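Local coordinates for protein UDP-N-acetylenolpyruvoylglucosamine reductase (Listeria monocytogenes, PDB 3TX1) that probably reduces UDP-N-acetylenolpyruvoylglucosamine to UDP-N-acetylmuramate, using NADPH and a bound FAD, in the synthesis of cell-wall peptidoglycan, at residues A129-A132 against L133-L137; L295-Y298 against V299-T302; T63-E66 against A67-V71; L39-L43 against S44-Y48; N218-Q221 against A222-E226. One frame throughout, in Å; residues are numbered along the deposited sequence.

Contact 1: A129-A132 against L133-L137; sequences AKFA and LNESL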
loop_
_atom_site.group_PDB
_atom_site.type_symbol
_atom_site.label_atom_id
_atom_site.label_comp_id
_atom_site.label_asym_id
_atom_site.label_seq_id
_atom_site.Cartn_x
_atom_site.Cartn_y
_atom_site.Cartn_z
ATOM N N ALA A 129 -3.595 6.648 -12.854
ATOM C CA ALA A 129 -2.782 7.704 -13.455
ATOM C C ALA A 129 -2.725 7.556 -15.000
ATOM O O ALA A 129 -2.435 8.519 -15.725
ATOM C CB ALA A 129 -1.394 7.761 -12.818
ATOM N N LYS A 130 -2.986 6.344 -15.486
ATOM C CA LYS A 130 -3.034 6.092 -16.912
ATOM C C LYS A 130 -4.304 6.657 -17.501
ATOM O O LYS A 130 -4.304 7.204 -18.616
ATOM C CB LYS A 130 -2.938 4.591 -17.209
ATOM C CG LYS A 130 -1.488 4.130 -17.319
ATOM C CD LYS A 130 -1.249 2.641 -17.608
ATOM C CE LYS A 130 0.239 2.361 -17.340
ATOM N NZ LYS A 130 0.667 0.937 -17.285
ATOM N N PHE A 131 -5.387 6.511 -16.749
ATOM C CA PHE A 131 -6.682 6.945 -17.160
ATOM C C PHE A 131 -6.499 8.422 -17.365
ATOM O O PHE A 131 -6.509 8.874 -18.493
ATOM C CB PHE A 131 -7.668 6.654 -16.039
ATOM C CG PHE A 131 -9.092 6.454 -16.491
ATOM C CD1 PHE A 131 -10.008 7.500 -16.449
ATOM C CD2 PHE A 131 -9.540 5.179 -16.896
ATOM C CE1 PHE A 131 -11.328 7.289 -16.849
ATOM C CE2 PHE A 131 -10.854 4.962 -17.291
ATOM C CZ PHE A 131 -11.746 6.021 -17.274
ATOM N N ALA A 132 -6.237 9.141 -16.276
ATOM C CA ALA A 132 -6.033 10.619 -16.241
ATOM C C ALA A 132 -5.393 11.241 -17.472
ATOM O O ALA A 132 -5.811 12.316 -17.947
ATOM C CB ALA A 132 -5.223 11.017 -15.016
ATOM N N LEU A 133 -4.361 10.558 -17.947
ATOM C CA LEU A 133 -3.638 10.941 -19.140
ATOM C C LEU A 133 -4.509 10.763 -20.385
ATOM O O LEU A 133 -4.429 11.602 -21.300
ATOM C CB LEU A 133 -2.389 10.093 -19.284
ATOM C CG LEU A 133 -1.454 10.210 -20.474
ATOM C CD1 LEU A 133 -0.918 11.635 -20.390
ATOM C CD2 LEU A 133 -0.318 9.204 -20.560
ATOM N N ASN A 134 -5.314 9.686 -20.441
ATOM C CA ASN A 134 -6.202 9.466 -21.599
ATOM C C ASN A 134 -7.251 10.521 -21.673
ATOM O O ASN A 134 -7.859 10.697 -22.702
ATOM C CB ASN A 134 -6.914 8.122 -21.541
ATOM C CG ASN A 134 -5.953 6.962 -21.530
ATOM O OD1 ASN A 134 -4.888 7.026 -20.913
ATOM N ND2 ASN A 134 -6.334 5.883 -22.207
ATOM N N GLU A 135 -7.464 11.230 -20.569
ATOM C CA GLU A 135 -8.467 12.287 -20.519
ATOM C C GLU A 135 -7.818 13.666 -20.532
ATOM O O GLU A 135 -8.506 14.687 -20.535
ATOM C CB GLU A 135 -9.348 12.132 -19.278
ATOM C CG GLU A 135 -9.773 10.701 -18.993
ATOM C CD GLU A 135 -10.686 10.140 -20.067
ATOM O OE1 GLU A 135 -11.672 10.817 -20.424
ATOM O OE2 GLU A 135 -10.415 9.022 -20.555
ATOM N N SER A 136 -6.527 13.749 -20.580
ATOM C CA SER A 136 -6.002 15.068 -20.535
ATOM C C SER A 136 -6.432 15.638 -19.215
ATOM O O SER A 136 -6.974 16.701 -19.124
ATOM C CB SER A 136 -6.569 15.886 -21.673
ATOM O OG SER A 136 -6.133 15.366 -22.897
ATOM N N LEU A 137 -6.179 14.897 -18.167
ATOM C CA LEU A 137 -6.299 15.451 -16.823
ATOM C C LEU A 137 -4.948 15.487 -16.118
ATOM O O LEU A 137 -4.210 14.502 -16.118
ATOM C CB LEU A 137 -7.301 14.641 -15.998
ATOM C CG LEU A 137 -8.759 15.099 -16.061
ATOM C CD1 LEU A 137 -9.676 14.068 -15.419
ATOM C CD2 LEU A 137 -8.926 16.457 -15.397
#
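A132 meets L137 across a Schellman motif that ends helix 125-134 and hands the chain on to the short strand 137-138. Two bonds reach back into the last turn and define the motif. The outer one runs from L137 N to A132 O (2.6 Å); its N-H...O angle is 157°, and the donor lies somewhat out of the carbonyl plane. Inside it, S136 N donates to L133 O at 3.1 Å. S136 itself has positive phi, the reversal that lets the chain double back over its own last turn. A132 CB and L137 CB, 4.3 Å apart, belong to the two residues bridged by the outer bond and form the usual apolar pair of a Schellman motif. Further out, the side chains of F131 and E135 meet one turn apart. F131 CG lies anti to the backbone N (chi1 -153°), which swings the ring along the helix toward its end. The first torsion of E135 sets its methylene CG beside the backbone N, 4.1 Å from F131 CD1, and the bend at chi2 then takes OE2 past F131 CE1. The approach is oblique, and the ring and carboxylate planes are only 26° apart. E135 N bonds only weakly to F131 O (3.3 Å) in this last turn. On the inner side, A132 and L137 both pack on L212 of strand 204-214 and I117 of strand 116-120, whereas L133 leans on helix 217-234.

Contact 2: L295-Y298 against V299-T302; sequences LIAY and VQQT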
loop_
_atom_site.group_PDB
_atom_site.type_symbol
_atom_site.label_atom_id
_atom_site.label_comp_id
_atom_site.label_asym_id
_atom_site.label_seq_id
_atom_site.Cartn_x
_atom_site.Cartn_y
_atom_site.Cartn_z
ATOM N N LEU A 295 16.498 -8.962 8.094
ATOM C CA LEU A 295 17.362 -8.005 7.448
ATOM C C LEU A 295 17.043 -6.576 7.930
ATOM O O LEU A 295 17.958 -5.784 8.216
ATOM C CB LEU A 295 17.282 -8.148 5.934
ATOM C CG LEU A 295 18.277 -7.382 5.090
ATOM C CD1 LEU A 295 19.655 -7.465 5.739
ATOM C CD2 LEU A 295 18.262 -7.965 3.677
ATOM N N ILE A 296 15.763 -6.266 8.085
ATOM C CA ILE A 296 15.408 -4.963 8.575
ATOM C C ILE A 296 16.074 -4.724 9.923
ATOM O O ILE A 296 16.722 -3.703 10.125
ATOM C CB ILE A 296 13.899 -4.802 8.718
ATOM C CG1 ILE A 296 13.229 -4.743 7.336
ATOM C CG2 ILE A 296 13.573 -3.537 9.509
ATOM C CD1 ILE A 296 11.703 -4.561 7.422
ATOM N N ALA A 297 15.966 -5.664 10.839
ATOM C CA ALA A 297 16.545 -5.435 12.168
ATOM C C ALA A 297 18.082 -5.334 12.146
ATOM O O ALA A 297 18.688 -4.523 12.871
ATOM C CB ALA A 297 16.080 -6.491 13.139
ATOM N N TYR A 298 18.709 -6.121 11.290
ATOM C CA TYR A 298 20.144 -6.089 11.239
ATOM C C TYR A 298 20.657 -4.748 10.668
ATOM O O TYR A 298 21.676 -4.204 11.117
ATOM C CB TYR A 298 20.627 -7.294 10.464
ATOM C CG TYR A 298 22.101 -7.420 10.315
ATOM C CD1 TYR A 298 22.877 -8.117 11.264
ATOM C CD2 TYR A 298 22.735 -6.903 9.178
ATOM C CE1 TYR A 298 24.254 -8.276 11.090
ATOM C CE2 TYR A 298 24.110 -7.038 9.004
ATOM C CZ TYR A 298 24.849 -7.710 9.949
ATOM O OH TYR A 298 26.189 -7.791 9.716
ATOM N N VAL A 299 19.925 -4.206 9.706
ATOM C CA VAL A 299 20.259 -2.923 9.141
ATOM C C VAL A 299 20.070 -1.856 10.203
ATOM O O VAL A 299 20.989 -1.090 10.487
ATOM C CB VAL A 299 19.376 -2.597 7.931
ATOM C CG1 VAL A 299 19.391 -1.106 7.630
ATOM C CG2 VAL A 299 19.781 -3.426 6.719
ATOM N N GLN A 300 18.886 -1.817 10.802
ATOM C CA GLN A 300 18.612 -0.878 11.870
ATOM C C GLN A 300 19.710 -0.962 12.890
ATOM O O GLN A 300 20.250 0.046 13.327
ATOM C CB GLN A 300 17.324 -1.262 12.562
ATOM C CG GLN A 300 16.077 -0.914 11.783
ATOM C CD GLN A 300 14.801 -1.189 12.557
ATOM O OE1 GLN A 300 14.529 -2.319 12.957
ATOM N NE2 GLN A 300 13.986 -0.157 12.725
ATOM N N GLN A 301 20.061 -2.171 13.278
ATOM C CA GLN A 301 21.076 -2.313 14.312
ATOM C C GLN A 301 22.466 -1.860 13.887
ATOM O O GLN A 301 23.167 -1.261 14.674
ATOM C CB GLN A 301 21.126 -3.746 14.845
ATOM C CG GLN A 301 22.094 -3.881 15.992
ATOM C CD GLN A 301 21.753 -2.950 17.138
ATOM O OE1 GLN A 301 20.602 -2.493 17.282
ATOM N NE2 GLN A 301 22.754 -2.657 17.966
ATOM N N THR A 302 22.861 -2.151 12.654
ATOM C CA THR A 302 24.189 -1.811 12.183
ATOM C C THR A 302 24.287 -0.300 11.994
ATOM O O THR A 302 25.290 0.346 12.300
ATOM C CB THR A 302 24.415 -2.512 10.853
ATOM O OG1 THR A 302 24.234 -3.914 11.044
ATOM C CG2 THR A 302 25.790 -2.290 10.339
HETATM O O HOH W 1 17.778 -3.896 16.018
#
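Y298 and T302 meet one turn apart in the middle of helix 289-307, where the threonine hydroxyl folds back onto the tyrosine carbonyl, a familiar way for threonine to sit in a helix. Y298 can be followed outward. Its CB sits beside V299 N simply because the two residues are bonded neighbours. From there chi1 of -180° carries the ring anti to the backbone N, and chi2 near 90° turns one face to T302: T302 OG1 stands 3.7 Å above the ring plane, displaced toward the rim, with CE2 as its nearest ring atom and CD2 and CZ slightly farther off. Beyond the two segments the same ring stacks with that of H266. On another side of the helix I296 and Q300 run alongside each other and point the same way, I296 CG2 lying 3.8 Å from Q300 OE1; the amide nitrogen of Q300 is held by L311 O. The inner face is apolar: L295 CD1 touches V299 CG2 at 4.2 Å, and both residues pack on V273 of strand 271-273. A water gives weak bonds to A297 O and Q301 OE1; Q301 OE1 also accepts from R304, and NE2 bonds to E305. Two donors of one residue share Y298 O: T302 N at 2.8 Å and T302 OG1 at 2.6 Å, each tilted about 30° from the carbonyl plane and approaching from opposite faces of it.

Contact 3: T63-E66 against A67-V71; sequences TIEE and AQEVV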
loop_
_atom_site.group_PDB
_atom_site.type_symbol
_atom_site.label_atom_id
_atom_site.label_comp_id
_atom_site.label_asym_id
_atom_site.label_seq_id
_atom_site.Cartn_x
_atom_site.Cartn_y
_atom_site.Cartn_z
ATOM N N THR A 63 -19.221 -6.536 -3.784
ATOM C CA THR A 63 -20.114 -5.414 -3.555
ATOM C C THR A 63 -19.722 -4.624 -2.342
ATOM O O THR A 63 -19.158 -5.168 -1.386
ATOM C CB THR A 63 -21.490 -5.989 -3.207
ATOM O OG1 THR A 63 -21.936 -6.783 -4.298
ATOM C CG2 THR A 63 -22.511 -4.939 -2.924
ATOM N N ILE A 64 -20.072 -3.342 -2.386
ATOM C CA ILE A 64 -20.003 -2.453 -1.249
ATOM C C ILE A 64 -20.819 -2.998 -0.074
ATOM O O ILE A 64 -20.329 -3.052 1.038
ATOM C CB ILE A 64 -20.580 -1.088 -1.625
ATOM C CG1 ILE A 64 -19.635 -0.415 -2.635
ATOM C CG2 ILE A 64 -20.752 -0.220 -0.378
ATOM C CD1 ILE A 64 -20.044 0.993 -2.975
ATOM N N GLU A 65 -22.062 -3.412 -0.322
ATOM C CA GLU A 65 -22.905 -3.960 0.741
ATOM C C GLU A 65 -22.223 -5.169 1.344
ATOM O O GLU A 65 -22.248 -5.350 2.575
ATOM C CB GLU A 65 -24.291 -4.299 0.214
ATOM C CG GLU A 65 -25.202 -4.987 1.193
ATOM C CD GLU A 65 -25.766 -4.095 2.304
ATOM O OE1 GLU A 65 -25.979 -2.885 2.117
ATOM O OE2 GLU A 65 -26.061 -4.645 3.385
ATOM N N GLU A 66 -21.586 -5.978 0.492
ATOM C CA GLU A 66 -20.851 -7.139 0.983
ATOM C C GLU A 66 -19.761 -6.681 1.924
ATOM O O GLU A 66 -19.544 -7.279 2.979
ATOM C CB GLU A 66 -20.246 -7.941 -0.151
ATOM C CG GLU A 66 -21.253 -8.759 -0.942
ATOM C CD GLU A 66 -20.626 -9.771 -1.918
ATOM O OE1 GLU A 66 -19.402 -9.787 -2.186
ATOM O OE2 GLU A 66 -21.389 -10.596 -2.431
ATOM N N ALA A 67 -19.080 -5.597 1.569
ATOM C CA ALA A 67 -17.997 -5.146 2.435
ATOM C C ALA A 67 -18.563 -4.745 3.793
ATOM O O ALA A 67 -17.955 -5.026 4.817
ATOM C CB ALA A 67 -17.176 -4.025 1.799
ATOM N N GLN A 68 -19.749 -4.142 3.774
ATOM C CA GLN A 68 -20.446 -3.662 4.947
ATOM C C GLN A 68 -20.847 -4.757 5.911
ATOM O O GLN A 68 -20.590 -4.688 7.106
ATOM C CB GLN A 68 -21.700 -2.924 4.522
ATOM C CG GLN A 68 -21.374 -1.557 3.958
ATOM C CD GLN A 68 -22.603 -0.726 3.678
ATOM O OE1 GLN A 68 -23.273 -0.924 2.658
ATOM N NE2 GLN A 68 -22.909 0.216 4.575
ATOM N N GLU A 69 -21.471 -5.782 5.381
ATOM C CA GLU A 69 -21.906 -6.845 6.203
ATOM C C GLU A 69 -20.736 -7.488 6.941
ATOM O O GLU A 69 -20.841 -7.818 8.133
ATOM C CB GLU A 69 -22.665 -7.849 5.353
ATOM C CG GLU A 69 -23.978 -7.282 4.835
ATOM C CD GLU A 69 -24.713 -8.266 3.949
ATOM O OE1 GLU A 69 -24.050 -8.669 2.964
ATOM O OE2 GLU A 69 -25.920 -8.621 4.231
ATOM N N VAL A 70 -19.606 -7.615 6.264
ATOM C CA VAL A 70 -18.462 -8.296 6.862
ATOM C C VAL A 70 -17.800 -7.440 7.936
ATOM O O VAL A 70 -17.488 -7.941 9.029
ATOM C CB VAL A 70 -17.475 -8.783 5.779
ATOM C CG1 VAL A 70 -16.232 -9.404 6.385
ATOM C CG2 VAL A 70 -18.169 -9.775 4.854
ATOM N N VAL A 71 -17.643 -6.149 7.643
ATOM C CA VAL A 71 -17.092 -5.201 8.599
ATOM C C VAL A 71 -17.966 -5.116 9.817
ATOM O O VAL A 71 -17.470 -5.114 10.943
ATOM C CB VAL A 71 -16.956 -3.787 8.006
ATOM C CG1 VAL A 71 -16.750 -2.728 9.088
ATOM C CG2 VAL A 71 -15.802 -3.752 7.046
#
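E65 lays its carboxylate over the stem of E69 one turn along, OE2 resting 3.7 Å from E69 CG. The position follows from the torsions: CG is anti to the backbone N (chi1 175°), and a bend at chi2 of 74° tips the carboxylate toward the following turn. The two carboxylate planes are strongly inclined, 69° apart, and their OE2 atoms stay 4.1 Å from each other. The other oxygen, E65 OE1, lies 3.4 Å from Q68 OE1, an approach of two acceptors in which the side chains run roughly at right angles. Q68 turns its NE2 elsewhere, to G179 O, while its OE1 also passes 4.0 Å from I64 CG2. Beneath these side chains lies the start of helix 64-76, where E69 N bonds to E65 O at 2.9 Å and Q68 N meets I64 O in the carbonyl plane. T63 stands at the N-cap position, though its side chain makes no capping bond. The helix forms the connection of a beta-alpha-beta crossover between the parallel strands 54-60 and 81-84, and A67 and V71 pack on L175 of strand 169-175. E66, on a buried side, is paired with K62 in a salt bridge. If both are ionised, E65 and E69 set like charges close together, a cost that the amide dipoles at this N-terminal end of the helix would probably offset in part.

Contact 4: L39-L43 against S44-Y48; sequences LNEPL and SKYTY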
loop_
_atom_site.group_PDB
_atom_site.type_symbol
_atom_site.label_atom_id
_atom_site.label_comp_id
_atom_site.label_asym_id
_atom_site.label_seq_id
_atom_site.Cartn_x
_atom_site.Cartn_y
_atom_site.Cartn_z
ATOM N N LEU A 39 -10.198 -20.001 3.237
ATOM C CA LEU A 39 -9.796 -20.592 4.460
ATOM C C LEU A 39 -8.295 -20.588 4.542
ATOM O O LEU A 39 -7.600 -20.981 3.618
ATOM C CB LEU A 39 -10.375 -21.997 4.473
ATOM C CG LEU A 39 -11.655 -22.101 3.639
ATOM C CD1 LEU A 39 -11.444 -22.303 2.153
ATOM C CD2 LEU A 39 -12.562 -23.165 4.199
ATOM N N ASN A 40 -7.808 -20.115 5.665
ATOM C CA ASN A 40 -6.341 -20.066 5.917
ATOM C C ASN A 40 -5.381 -19.707 4.777
ATOM O O ASN A 40 -4.391 -20.400 4.558
ATOM C CB ASN A 40 -5.862 -21.395 6.533
ATOM C CG ASN A 40 -6.389 -21.615 7.935
ATOM O OD1 ASN A 40 -6.173 -20.785 8.820
ATOM N ND2 ASN A 40 -7.071 -22.739 8.151
ATOM N N GLU A 41 -5.646 -18.605 4.087
ATOM C CA GLU A 41 -4.975 -18.302 2.842
ATOM C C GLU A 41 -3.600 -17.711 3.077
ATOM O O GLU A 41 -3.484 -16.722 3.799
ATOM C CB GLU A 41 -5.865 -17.365 2.025
ATOM C CG GLU A 41 -5.300 -16.943 0.687
ATOM C CD GLU A 41 -5.226 -18.056 -0.325
ATOM O OE1 GLU A 41 -6.298 -18.509 -0.765
ATOM O OE2 GLU A 41 -4.092 -18.433 -0.722
ATOM N N PRO A 42 -2.537 -18.337 2.503
ATOM C CA PRO A 42 -1.219 -17.719 2.637
ATOM C C PRO A 42 -1.248 -16.478 1.768
ATOM O O PRO A 42 -1.652 -16.527 0.595
ATOM C CB PRO A 42 -0.259 -18.777 2.088
ATOM C CG PRO A 42 -1.035 -20.049 2.138
ATOM C CD PRO A 42 -2.442 -19.644 1.828
ATOM N N LEU A 43 -0.844 -15.368 2.365
ATOM C CA LEU A 43 -0.955 -14.069 1.738
ATOM C C LEU A 43 0.101 -13.715 0.733
ATOM O O LEU A 43 -0.061 -12.744 0.007
ATOM C CB LEU A 43 -1.041 -12.995 2.825
ATOM C CG LEU A 43 -2.223 -13.265 3.779
ATOM C CD1 LEU A 43 -2.236 -12.346 4.998
ATOM C CD2 LEU A 43 -3.534 -13.201 3.009
ATOM N N SER A 44 1.173 -14.487 0.663
ATOM C CA SER A 44 2.281 -14.133 -0.221
ATOM C C SER A 44 1.827 -14.057 -1.667
ATOM O O SER A 44 2.441 -13.356 -2.484
ATOM C CB SER A 44 3.409 -15.125 -0.094
ATOM O OG SER A 44 2.961 -16.361 -0.583
ATOM N N LYS A 45 0.754 -14.794 -1.969
ATOM C CA LYS A 45 0.121 -14.784 -3.297
ATOM C C LYS A 45 -0.416 -13.395 -3.681
ATOM O O LYS A 45 -0.477 -13.075 -4.860
ATOM C CB LYS A 45 -1.018 -15.811 -3.364
ATOM C CG LYS A 45 -1.774 -15.814 -4.692
ATOM C CD LYS A 45 -2.899 -16.848 -4.755
ATOM C CE LYS A 45 -3.695 -16.685 -6.047
ATOM N NZ LYS A 45 -4.775 -17.696 -6.201
ATOM N N TYR A 46 -0.759 -12.580 -2.679
ATOM C CA TYR A 46 -1.355 -11.256 -2.869
ATOM C C TYR A 46 -0.462 -10.100 -2.464
ATOM O O TYR A 46 -0.944 -8.956 -2.435
ATOM C CB TYR A 46 -2.625 -11.124 -2.019
ATOM C CG TYR A 46 -3.607 -12.235 -2.230
ATOM C CD1 TYR A 46 -3.576 -13.369 -1.424
ATOM C CD2 TYR A 46 -4.563 -12.168 -3.236
ATOM C CE1 TYR A 46 -4.463 -14.414 -1.615
ATOM C CE2 TYR A 46 -5.455 -13.210 -3.432
ATOM C CZ TYR A 46 -5.401 -14.332 -2.624
ATOM O OH TYR A 46 -6.278 -15.384 -2.821
ATOM N N THR A 47 0.791 -10.358 -2.088
ATOM C CA THR A 47 1.613 -9.242 -1.604
ATOM C C THR A 47 2.700 -8.963 -2.539
ATOM O O THR A 47 3.258 -9.850 -3.167
ATOM C CB THR A 47 2.306 -9.446 -0.253
ATOM O OG1 THR A 47 3.197 -10.559 -0.352
ATOM C CG2 THR A 47 1.321 -9.646 0.887
ATOM N N TYR A 48 3.044 -7.694 -2.557
ATOM C CA TYR A 48 4.016 -7.187 -3.464
ATOM C C TYR A 48 5.422 -7.734 -3.187
ATOM O O TYR A 48 6.219 -7.857 -4.106
ATOM C CB TYR A 48 3.891 -5.671 -3.464
ATOM C CG TYR A 48 4.371 -5.022 -4.720
ATOM C CD1 TYR A 48 3.530 -4.859 -5.827
ATOM C CD2 TYR A 48 5.657 -4.542 -4.786
ATOM C CE1 TYR A 48 3.992 -4.242 -6.981
ATOM C CE2 TYR A 48 6.137 -3.915 -5.911
ATOM C CZ TYR A 48 5.315 -3.775 -7.005
ATOM O OH TYR A 48 5.890 -3.155 -8.091
#
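E41 brings its CG against the edge of the Y46 ring, 3.5 Å from CE1. Its first torsion sends CG anti to the backbone N, and a bend at chi2 (69°) then brings the carboxylate to the ring's edge, with CD in the ring plane near the hydroxyl. The carboxylate stands almost perpendicular to that plane, at 81°, and OE1 remains 3.7 Å from Y46 OH. Y46 CG lies beside its backbone N, anti to the carbonyl carbon, and CD1 comes to 4.4 Å from L43 CD2. One face of the ring is covered by K45, whose chain is fully extended and holds CG 4.3 Å above the ring plane, over its centre; NZ carries on outward and stops 5.6 Å from E41 OE2, too far for a salt bridge. These conformations surround a beta turn, L43 to Y46, with S44 and K45 at its corners in helical backbone angles. The turn follows strand 36-42, an outermost strand of a four-stranded mixed sheet, and starts the loop that takes the chain to Y48 at the FAD. Y46 N closes the turn on L43 O (2.8 Å), approaching from above the carbonyl plane, 47° out of it. F58 and H103 both meet the Y46 ring, and L43 packs on F58 and I92. T47 directs its hydroxyl to T51 O, while its CG2 lies 3.5 Å from L43 O.

Contact 5: N218-Q221 against A222-E226; sequences NLIQ and AKMDE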
loop_
_atom_site.group_PDB
_atom_site.type_symbol
_atom_site.label_atom_id
_atom_site.label_comp_id
_atom_site.label_asym_id
_atom_site.label_seq_id
_atom_site.Cartn_x
_atom_site.Cartn_y
_atom_site.Cartn_z
ATOM N N ASN A 218 0.390 16.115 -24.285
ATOM C CA ASN A 218 1.816 16.231 -24.411
ATOM C C ASN A 218 2.484 16.623 -23.107
ATOM O O ASN A 218 3.450 15.976 -22.688
ATOM C CB ASN A 218 2.194 17.209 -25.540
ATOM C CG ASN A 218 2.226 16.546 -26.923
ATOM O OD1 ASN A 218 1.849 15.375 -27.079
ATOM N ND2 ASN A 218 2.687 17.299 -27.940
ATOM N N LEU A 219 1.965 17.662 -22.450
ATOM C CA LEU A 219 2.592 18.154 -21.208
ATOM C C LEU A 219 2.569 17.098 -20.122
ATOM O O LEU A 219 3.594 16.823 -19.527
ATOM C CB LEU A 219 2.055 19.532 -20.752
ATOM C CG LEU A 219 2.138 20.675 -21.798
ATOM C CD1 LEU A 219 1.590 22.001 -21.292
ATOM C CD2 LEU A 219 3.546 20.866 -22.331
ATOM N N ILE A 220 1.425 16.452 -19.917
ATOM C CA ILE A 220 1.320 15.348 -18.962
ATOM C C ILE A 220 2.248 14.189 -19.402
ATOM O O ILE A 220 3.011 13.640 -18.592
ATOM C CB ILE A 220 -0.151 14.910 -18.806
ATOM C CG1 ILE A 220 -1.027 16.165 -18.609
ATOM C CG2 ILE A 220 -0.336 13.854 -17.707
ATOM C CD1 ILE A 220 -2.520 15.913 -18.479
ATOM N N GLN A 221 2.226 13.849 -20.690
ATOM C CA GLN A 221 3.112 12.798 -21.205
ATOM C C GLN A 221 4.599 12.982 -20.835
ATOM O O GLN A 221 5.273 12.052 -20.383
ATOM C CB GLN A 221 2.989 12.692 -22.725
ATOM C CG GLN A 221 3.529 11.377 -23.245
ATOM C CD GLN A 221 2.893 10.234 -22.493
ATOM O OE1 GLN A 221 1.675 10.219 -22.295
ATOM N NE2 GLN A 221 3.715 9.312 -22.009
ATOM N N ALA A 222 5.089 14.202 -21.054
ATOM C CA ALA A 222 6.484 14.594 -20.776
ATOM C C ALA A 222 6.871 14.433 -19.287
ATOM O O ALA A 222 8.026 14.109 -18.965
ATOM C CB ALA A 222 6.749 16.018 -21.285
ATOM N N LYS A 223 5.901 14.697 -18.402
ATOM C CA LYS A 223 6.059 14.463 -16.976
ATOM C C LYS A 223 6.072 12.974 -16.704
ATOM O O LYS A 223 6.898 12.497 -15.930
ATOM C CB LYS A 223 4.941 15.119 -16.155
ATOM C CG LYS A 223 5.211 16.560 -15.759
ATOM C CD LYS A 223 6.256 16.657 -14.654
ATOM C CE LYS A 223 6.871 18.056 -14.587
ATOM N NZ LYS A 223 7.939 18.043 -13.546
ATOM N N MET A 224 5.192 12.222 -17.358
ATOM C CA MET A 224 5.095 10.812 -17.021
ATOM C C MET A 224 6.286 10.028 -17.471
ATOM O O MET A 224 6.743 9.114 -16.768
ATOM C CB MET A 224 3.787 10.216 -17.490
ATOM C CG MET A 224 2.650 10.745 -16.632
ATOM S SD MET A 224 0.994 10.351 -17.197
ATOM C CE MET A 224 1.101 8.558 -17.396
ATOM N N ASP A 225 6.806 10.429 -18.631
ATOM C CA ASP A 225 7.984 9.812 -19.178
ATOM C C ASP A 225 9.115 10.213 -18.285
ATOM O O ASP A 225 9.864 9.354 -17.861
ATOM C CB ASP A 225 8.223 10.253 -20.605
ATOM C CG ASP A 225 7.273 9.600 -21.593
ATOM O OD1 ASP A 225 7.196 10.072 -22.758
ATOM O OD2 ASP A 225 6.612 8.615 -21.218
ATOM N N GLU A 226 9.215 11.503 -17.955
ATOM C CA GLU A 226 10.264 11.989 -17.035
ATOM C C GLU A 226 10.268 11.172 -15.731
ATOM O O GLU A 226 11.316 10.776 -15.223
ATOM C CB GLU A 226 10.066 13.479 -16.682
ATOM C CG GLU A 226 10.856 13.954 -15.438
ATOM C CD GLU A 226 10.192 15.113 -14.674
ATOM O OE1 GLU A 226 9.449 15.902 -15.318
ATOM O OE2 GLU A 226 10.402 15.246 -13.434
#
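Q221 and D225 supply the polar side-chain link between neighbouring turns. Q221 NE2 donates to D225 OD2 at 3.1 Å, with an N-H...O angle of 136°. The acceptor lies close to the glutamine amide plane, yet the nitrogen reaches the carboxylate from above, 49° out of its plane. A bend at chi2 of Q221 curls the amide forward over the next turn and makes this approach possible. The charged pair is K223 with E226, both within 222-226: NZ sits 3.2 Å from OE1 in a salt bridge that uses the syn lone pair. These links lie along helix 217-234, which follows strand 204-214, and the i to i+4 backbone bonds underneath are regular: D225 N to Q221 O is 2.8 Å and M224 N to I220 O 2.9 Å, while K223 N to L219 O is weak. Apolar contact lies on the buried face, where I220 and M224 run side by side, pointing the same way, and the sulfur M224 SD rests 3.8 Å from I220 CG2. The methionine bends at chi3 (52°) to set its terminal methyl, and its side chain touches C144, while I220 and K223 both touch E141.

In the fold
Contacts 1 and 5 are neighbours in space although some eighty residues apart in the chain: their centres are 11 Å apart, and L133 of contact 1 fits between I220 and M224, with L133 CD1 to I220 CG2 and L133 CD2 to M224 CE both 3.5 Å. The others stand apart. Contact 2 lies on the far side of the chain's centre from contact 1, with centres 41 Å apart, and is the one near predicted catalytic residues: the I296 side chain is about 9 Å from that of E314 and about 11 Å from that of S244. Contact 4 leads directly to the FAD through Y48; in contact 3 the A67 side chain is about 9 Å from the cofactor.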